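Local coordinates for protein OsmC family peroxiredoxin (Aquifex aeolicus, PDB 2EGT) that has no established function but, as a member of the OsmC family of peroxiredoxins, probably reduces peroxides through a pair of redox-active cysteines, at residues Glu81-Lys86 with Thr120-Ser125; Val93-Leu98 with Trp126-Glu131. All coordinates share one frame; numbering follows the deposited sequence.

After an antiparallel sheet of strands 3-12, 15-20 and 23-28 and then helix 34-56, the chain enters a mixed sheet with strand 60-72, and strand 80-90 follows as its antiparallel neighbour. Contact 1 starts there. The chain next enters helix 95-109 through Val93-Leu98, passes helix 111-116 and returns as strand 121-130, outermost within this chain. Contact 1 closes this excursion by pairing the first half of that strand with 81-86; contact 2 closes a second, somewhat shorter loop that begins inside the first and ends beyond it, setting the second half against the helix start. The two contacts therefore cross, centres about 20 Å apart, and tie strand 121-130 to its sheet neighbour and the overlying helix.

Contact 1 of 2, residues Glu81-Lys86 with Thr120-Ser125; sequences EEIEIK and TNLKIS
Glu82 and Lys123 join across one face of a parallel strand pair, the lysine ammonium bridging both carboxylate oxygens: NZ lies 2.6 Å from Glu82 OE1 and 2.7 Å from Glu82 OE2. The nitrogen sits above the carboxylate plane, nearly 40° out of it at either oxygen. Glu82 turns CG between its backbone N and carbonyl carbon (chi1 65°) and runs extended from there, while the equally stretched lysine crosses it obliquely. A water donates to Glu82 OE1 and to Asn121 OD1, giving the glutamate oxygen a second partner beside the ammonium. With an alanine instead of Glu82, the Lys123 ammonium is likely to lose its charge mate in this contact, and the water link to Asn121 would go too.

The other face is apolar. Ile85 and Ile124 lie side by side, and the contact between Ile124 CD1 and Ile85 CB is tight at 3.3 Å. Next to them, Leu122 CD2 reaches Ile83 CB at 3.9 Å. Ile83 also packs on Leu39 and Ile42 of helix 34-56 and on Met115 of the second subunit, so this face looks into the core and toward the dimer partner.

Behind the side chains, Ile83 and Ile85 each give their N-H to one residue and their carbonyl to another on 121-125. In the straightest of these bonds, Lys123 N reaches Ile83 O at 3.0 Å with 165° at the hydrogen. Asn121 N adds a bond to Glu81 O; on that strand's other flank, Glu81 and Glu82 both face Lys71 of strand 60-72 in a classic beta bulge. Thr120 OG1 hydrogen-bonds Tyr80 O at the entrance to the pair.

The buried hydrocarbon face and five backbone bonds carry the pairing; outside, the charge pair adds a polar link.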
loop_
_atom_site.group_PDB
_atom_site.type_symbol
_atom_site.label_atom_id
_atom_site.label_comp_id
_atom_site.label_asym_id
_atom_site.label_seq_id
_atom_site.Cartn_x
_atom_site.Cartn_y
_atom_site.Cartn_z
ATOM N N GLU A 81 -8.327 11.216 5.084
ATOM C CA GLU A 81 -8.127 12.639 5.359
ATOM C C GLU A 81 -7.028 12.742 6.399
ATOM O O GLU A 81 -6.350 13.762 6.517
ATOM C CB GLU A 81 -9.396 13.292 5.906
ATOM C CG GLU A 81 -10.521 13.406 4.906
ATOM C CD GLU A 81 -11.638 14.301 5.405
ATOM O OE1 GLU A 81 -12.138 14.064 6.526
ATOM O OE2 GLU A 81 -12.015 15.241 4.675
ATOM N N GLU A 82 -6.868 11.676 7.173
ATOM C CA GLU A 82 -5.824 11.648 8.178
ATOM C C GLU A 82 -5.492 10.229 8.595
ATOM O O GLU A 82 -6.339 9.333 8.556
ATOM C CB GLU A 82 -6.222 12.477 9.397
ATOM C CG GLU A 82 -7.411 11.962 10.164
ATOM C CD GLU A 82 -7.717 12.835 11.363
ATOM O OE1 GLU A 82 -8.044 14.023 11.158
ATOM O OE2 GLU A 82 -7.621 12.337 12.509
ATOM N N ILE A 83 -4.242 10.035 8.985
ATOM C CA ILE A 83 -3.770 8.733 9.409
ATOM C C ILE A 83 -3.044 8.896 10.735
ATOM O O ILE A 83 -2.117 9.702 10.852
ATOM C CB ILE A 83 -2.790 8.135 8.377
ATOM C CG1 ILE A 83 -3.458 8.052 7.002
ATOM C CG2 ILE A 83 -2.345 6.750 8.824
ATOM C CD1 ILE A 83 -2.524 7.569 5.897
ATOM N N GLU A 84 -3.482 8.145 11.737
ATOM C CA GLU A 84 -2.851 8.192 13.044
ATOM C C GLU A 84 -1.919 6.996 13.127
ATOM O O GLU A 84 -2.325 5.867 12.832
ATOM C CB GLU A 84 -3.896 8.095 14.159
ATOM C CG GLU A 84 -3.284 8.132 15.553
ATOM C CD GLU A 84 -4.289 7.832 16.651
ATOM O OE1 GLU A 84 -4.823 6.701 16.679
ATOM O OE2 GLU A 84 -4.543 8.726 17.487
ATOM N N ILE A 85 -0.675 7.241 13.519
ATOM C CA ILE A 85 0.297 6.168 13.636
ATOM C C ILE A 85 0.922 6.196 15.018
ATOM O O ILE A 85 1.510 7.203 15.421
ATOM C CB ILE A 85 1.433 6.301 12.592
ATOM C CG1 ILE A 85 0.846 6.480 11.191
ATOM C CG2 ILE A 85 2.314 5.059 12.633
ATOM C CD1 ILE A 85 1.899 6.645 10.096
ATOM N N LYS A 86 0.792 5.098 15.755
ATOM C CA LYS A 86 1.378 5.030 17.085
ATOM C C LYS A 86 2.449 3.944 17.126
ATOM O O LYS A 86 2.177 2.781 16.823
ATOM C CB LYS A 86 0.292 4.749 18.130
ATOM C CG LYS A 86 0.764 4.931 19.567
ATOM C CD LYS A 86 -0.327 5.568 20.427
ATOM C CE LYS A 86 0.234 6.123 21.733
ATOM N NZ LYS A 86 -0.784 6.912 22.498
ATOM N N THR A 120 -2.534 13.781 2.975
ATOM C CA THR A 120 -3.183 13.484 4.243
ATOM C C THR A 120 -2.547 14.177 5.441
ATOM O O THR A 120 -1.434 14.687 5.363
ATOM C CB THR A 120 -3.186 11.957 4.494
ATOM O OG1 THR A 120 -3.969 11.657 5.657
ATOM C CG2 THR A 120 -1.765 11.452 4.701
ATOM N N ASN A 121 -3.280 14.199 6.548
ATOM C CA ASN A 121 -2.797 14.799 7.783
ATOM C C ASN A 121 -2.322 13.661 8.673
ATOM O O ASN A 121 -3.116 12.824 9.097
ATOM C CB ASN A 121 -3.923 15.569 8.478
ATOM C CG ASN A 121 -4.292 16.852 7.748
ATOM O OD1 ASN A 121 -5.439 17.297 7.793
ATOM N ND2 ASN A 121 -3.315 17.457 7.082
ATOM N N LEU A 122 -1.025 13.624 8.942
ATOM C CA LEU A 122 -0.466 12.573 9.779
ATOM C C LEU A 122 -0.407 12.987 11.238
ATOM O O LEU A 122 -0.021 14.109 11.564
ATOM C CB LEU A 122 0.942 12.209 9.311
ATOM C CG LEU A 122 1.094 11.649 7.897
ATOM C CD1 LEU A 122 2.569 11.415 7.615
ATOM C CD2 LEU A 122 0.305 10.352 7.763
ATOM N N LYS A 123 -0.794 12.064 12.109
ATOM C CA LYS A 123 -0.777 12.292 13.545
ATOM C C LYS A 123 0.044 11.157 14.140
ATOM O O LYS A 123 -0.438 10.040 14.327
ATOM C CB LYS A 123 -2.214 12.324 14.066
ATOM C CG LYS A 123 -2.988 13.469 13.405
ATOM C CD LYS A 123 -4.470 13.493 13.718
ATOM C CE LYS A 123 -5.123 14.671 12.995
ATOM N NZ LYS A 123 -6.594 14.758 13.236
ATOM N N ILE A 124 1.304 11.475 14.414
ATOM C CA ILE A 124 2.282 10.528 14.929
ATOM C C ILE A 124 2.577 10.651 16.416
ATOM O O ILE A 124 2.789 11.747 16.923
ATOM C CB ILE A 124 3.625 10.698 14.180
ATOM C CG1 ILE A 124 3.397 10.633 12.669
ATOM C CG2 ILE A 124 4.620 9.643 14.640
ATOM C CD1 ILE A 124 2.772 9.344 12.192
ATOM N N SER A 125 2.602 9.512 17.102
ATOM C CA SER A 125 2.917 9.473 18.524
ATOM C C SER A 125 3.752 8.219 18.769
ATOM O O SER A 125 3.708 7.274 17.982
ATOM C CB SER A 125 1.637 9.444 19.370
ATOM O OG SER A 125 0.867 8.289 19.104
HETATM O O HOH W 1 -7.824 15.924 9.288
#

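Contact 2 of 2, residues Val93-Leu98 with Trp126-Glu131; sequences VEEKAL and WEVKWE
Val128 packs beneath the first turn of helix 95-109, with each methyl meeting a different neighbour. CG1, anti to the backbone N (chi1 176°), touches the carbonyl oxygen of Val93 at 3.2 Å, and Val93 CB stands 4.0 Å from the same methyl. The other branch, CG2, lies 3.6 Å from Glu95 CG and 3.7 Å from Leu98 CD2, so the aliphatic stem of the glutamate and the leucine converge on it. Leu98 slides past Val128 in the opposite direction and brings CD2 to 3.8 Å from Trp126 CB. Farther inward, Leu98 packs on Ala89 of the neighbouring strand and Val50 of helix 34-56, while Val93 touches Leu54. This is the compact half of the contact. Its price is the backbone N of Val128, buried with no polar partner.

Toward solvent the fit is looser. The exposed Glu95 carboxylate holds its OE2 6.8 Å from Glu127 OE1, a separation of like charges, and the partly exposed Trp126 keeps NE1 4.1 Å from Glu95 O while lying against Glu99, Val102 and Lys103 farther along. Trp130 is exposed too, yet its CZ3 comes to 3.3 Å from Val93 N, with Val93 O in the indole plane at its edge. No hydrogen bond crosses the contact anywhere.

Glu94 occupies the N-cap position, and its carbonyl accepts the N-H of Leu98 as the first turn begins. Helix and strand belong to one parallel beta-alpha-beta connection, in which the chain leaves strand 80-90, passes through helices and returns beside it as strand 121-130; the contact seats the helix start on that returning strand.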
loop_
_atom_site.group_PDB
_atom_site.type_symbol
_atom_site.label_atom_id
_atom_site.label_comp_id
_atom_site.label_asym_id
_atom_site.label_seq_id
_atom_site.Cartn_x
_atom_site.Cartn_y
_atom_site.Cartn_z
ATOM N N VAL A 93 15.031 0.750 25.489
ATOM C CA VAL A 93 15.067 1.805 24.492
ATOM C C VAL A 93 14.846 3.180 25.104
ATOM O O VAL A 93 13.880 3.389 25.834
ATOM C CB VAL A 93 13.969 1.569 23.430
ATOM C CG1 VAL A 93 14.074 2.605 22.323
ATOM C CG2 VAL A 93 14.081 0.156 22.878
ATOM N N GLU A 94 15.746 4.112 24.807
ATOM C CA GLU A 94 15.615 5.474 25.310
ATOM C C GLU A 94 14.519 6.121 24.476
ATOM O O GLU A 94 14.465 5.933 23.259
ATOM C CB GLU A 94 16.922 6.254 25.125
ATOM C CG GLU A 94 18.095 5.772 25.968
ATOM C CD GLU A 94 17.830 5.878 27.461
ATOM O OE1 GLU A 94 17.251 6.898 27.892
ATOM O OE2 GLU A 94 18.209 4.949 28.205
ATOM N N GLU A 95 13.643 6.883 25.118
ATOM C CA GLU A 95 12.561 7.522 24.390
ATOM C C GLU A 95 13.059 8.529 23.362
ATOM O O GLU A 95 12.392 8.781 22.358
ATOM C CB GLU A 95 11.585 8.178 25.367
ATOM C CG GLU A 95 10.841 7.151 26.207
ATOM C CD GLU A 95 9.614 7.717 26.887
ATOM O OE1 GLU A 95 9.779 8.553 27.801
ATOM O OE2 GLU A 95 8.485 7.324 26.500
ATOM N N LYS A 96 14.236 9.096 23.600
ATOM C CA LYS A 96 14.797 10.059 22.662
ATOM C C LYS A 96 15.274 9.331 21.405
ATOM O O LYS A 96 15.247 9.886 20.307
ATOM C CB LYS A 96 15.967 10.813 23.300
ATOM C CG LYS A 96 15.651 11.405 24.673
ATOM C CD LYS A 96 14.357 12.214 24.666
ATOM C CE LYS A 96 14.421 13.388 23.702
ATOM N NZ LYS A 96 13.141 14.152 23.697
ATOM N N ALA A 97 15.713 8.086 21.574
ATOM C CA ALA A 97 16.179 7.286 20.446
ATOM C C ALA A 97 14.977 6.955 19.566
ATOM O O ALA A 97 15.041 7.054 18.341
ATOM C CB ALA A 97 16.836 6.005 20.946
ATOM N N LEU A 98 13.878 6.559 20.201
ATOM C CA LEU A 98 12.661 6.236 19.470
ATOM C C LEU A 98 12.168 7.494 18.765
ATOM O O LEU A 98 11.739 7.447 17.610
ATOM C CB LEU A 98 11.586 5.707 20.424
ATOM C CG LEU A 98 10.249 5.328 19.778
ATOM C CD1 LEU A 98 10.491 4.326 18.658
ATOM C CD2 LEU A 98 9.311 4.744 20.822
ATOM N N TRP A 126 4.522 8.213 19.849
ATOM C CA TRP A 126 5.368 7.067 20.155
ATOM C C TRP A 126 5.580 6.925 21.652
ATOM O O TRP A 126 5.426 7.886 22.408
ATOM C CB TRP A 126 6.725 7.234 19.474
ATOM C CG TRP A 126 7.438 8.475 19.919
ATOM C CD1 TRP A 126 8.183 8.638 21.054
ATOM C CD2 TRP A 126 7.413 9.751 19.271
ATOM N NE1 TRP A 126 8.620 9.936 21.154
ATOM C CE2 TRP A 126 8.161 10.642 20.073
ATOM C CE3 TRP A 126 6.826 10.230 18.093
ATOM C CZ2 TRP A 126 8.340 11.987 19.733
ATOM C CZ3 TRP A 126 7.002 11.570 17.755
ATOM C CH2 TRP A 126 7.755 12.431 18.574
ATOM N N GLU A 127 5.944 5.723 22.076
ATOM C CA GLU A 127 6.194 5.471 23.482
ATOM C C GLU A 127 7.021 4.214 23.661
ATOM O O GLU A 127 7.005 3.319 22.813
ATOM C CB GLU A 127 4.876 5.341 24.243
ATOM C CG GLU A 127 3.945 4.285 23.698
ATOM C CD GLU A 127 2.636 4.225 24.461
ATOM O OE1 GLU A 127 2.668 3.912 25.669
ATOM O OE2 GLU A 127 1.578 4.495 23.852
ATOM N N VAL A 128 7.745 4.159 24.773
ATOM C CA VAL A 128 8.590 3.022 25.088
ATOM C C VAL A 128 8.065 2.256 26.292
ATOM O O VAL A 128 7.650 2.846 27.293
ATOM C CB VAL A 128 10.036 3.473 25.397
ATOM C CG1 VAL A 128 10.877 2.285 25.830
ATOM C CG2 VAL A 128 10.646 4.132 24.170
ATOM N N LYS A 129 8.069 0.936 26.173
ATOM C CA LYS A 129 7.646 0.063 27.253
ATOM C C LYS A 129 8.962 -0.545 27.724
ATOM O O LYS A 129 9.450 -1.515 27.144
ATOM C CB LYS A 129 6.707 -1.023 26.724
ATOM C CG LYS A 129 6.151 -1.956 27.792
ATOM C CD LYS A 129 5.197 -2.974 27.179
ATOM C CE LYS A 129 4.623 -3.918 28.224
ATOM N NZ LYS A 129 3.719 -4.929 27.600
ATOM N N TRP A 130 9.550 0.050 28.757
ATOM C CA TRP A 130 10.823 -0.430 29.271
ATOM C C TRP A 130 10.736 -1.831 29.861
ATOM O O TRP A 130 9.887 -2.116 30.705
ATOM C CB TRP A 130 11.375 0.545 30.314
ATOM C CG TRP A 130 12.773 0.212 30.727
ATOM C CD1 TRP A 130 13.154 -0.616 31.743
ATOM C CD2 TRP A 130 13.979 0.649 30.091
ATOM N NE1 TRP A 130 14.525 -0.723 31.780
ATOM C CE2 TRP A 130 15.056 0.042 30.776
ATOM C CE3 TRP A 130 14.255 1.492 29.006
ATOM C CZ2 TRP A 130 16.390 0.253 30.411
ATOM C CZ3 TRP A 130 15.580 1.703 28.643
ATOM C CH2 TRP A 130 16.631 1.085 29.345
ATOM N N GLU A 131 11.626 -2.700 29.397
ATOM C CA GLU A 131 11.683 -4.080 29.858
ATOM C C GLU A 131 13.084 -4.653 29.704
ATOM O O GLU A 131 13.778 -4.373 28.726
ATOM C CB GLU A 131 10.700 -4.952 29.073
ATOM C CG GLU A 131 9.277 -4.934 29.597
ATOM C CD GLU A 131 8.365 -5.860 28.813
ATOM O OE1 GLU A 131 8.766 -7.018 28.565
ATOM O OE2 GLU A 131 7.246 -5.439 28.451
#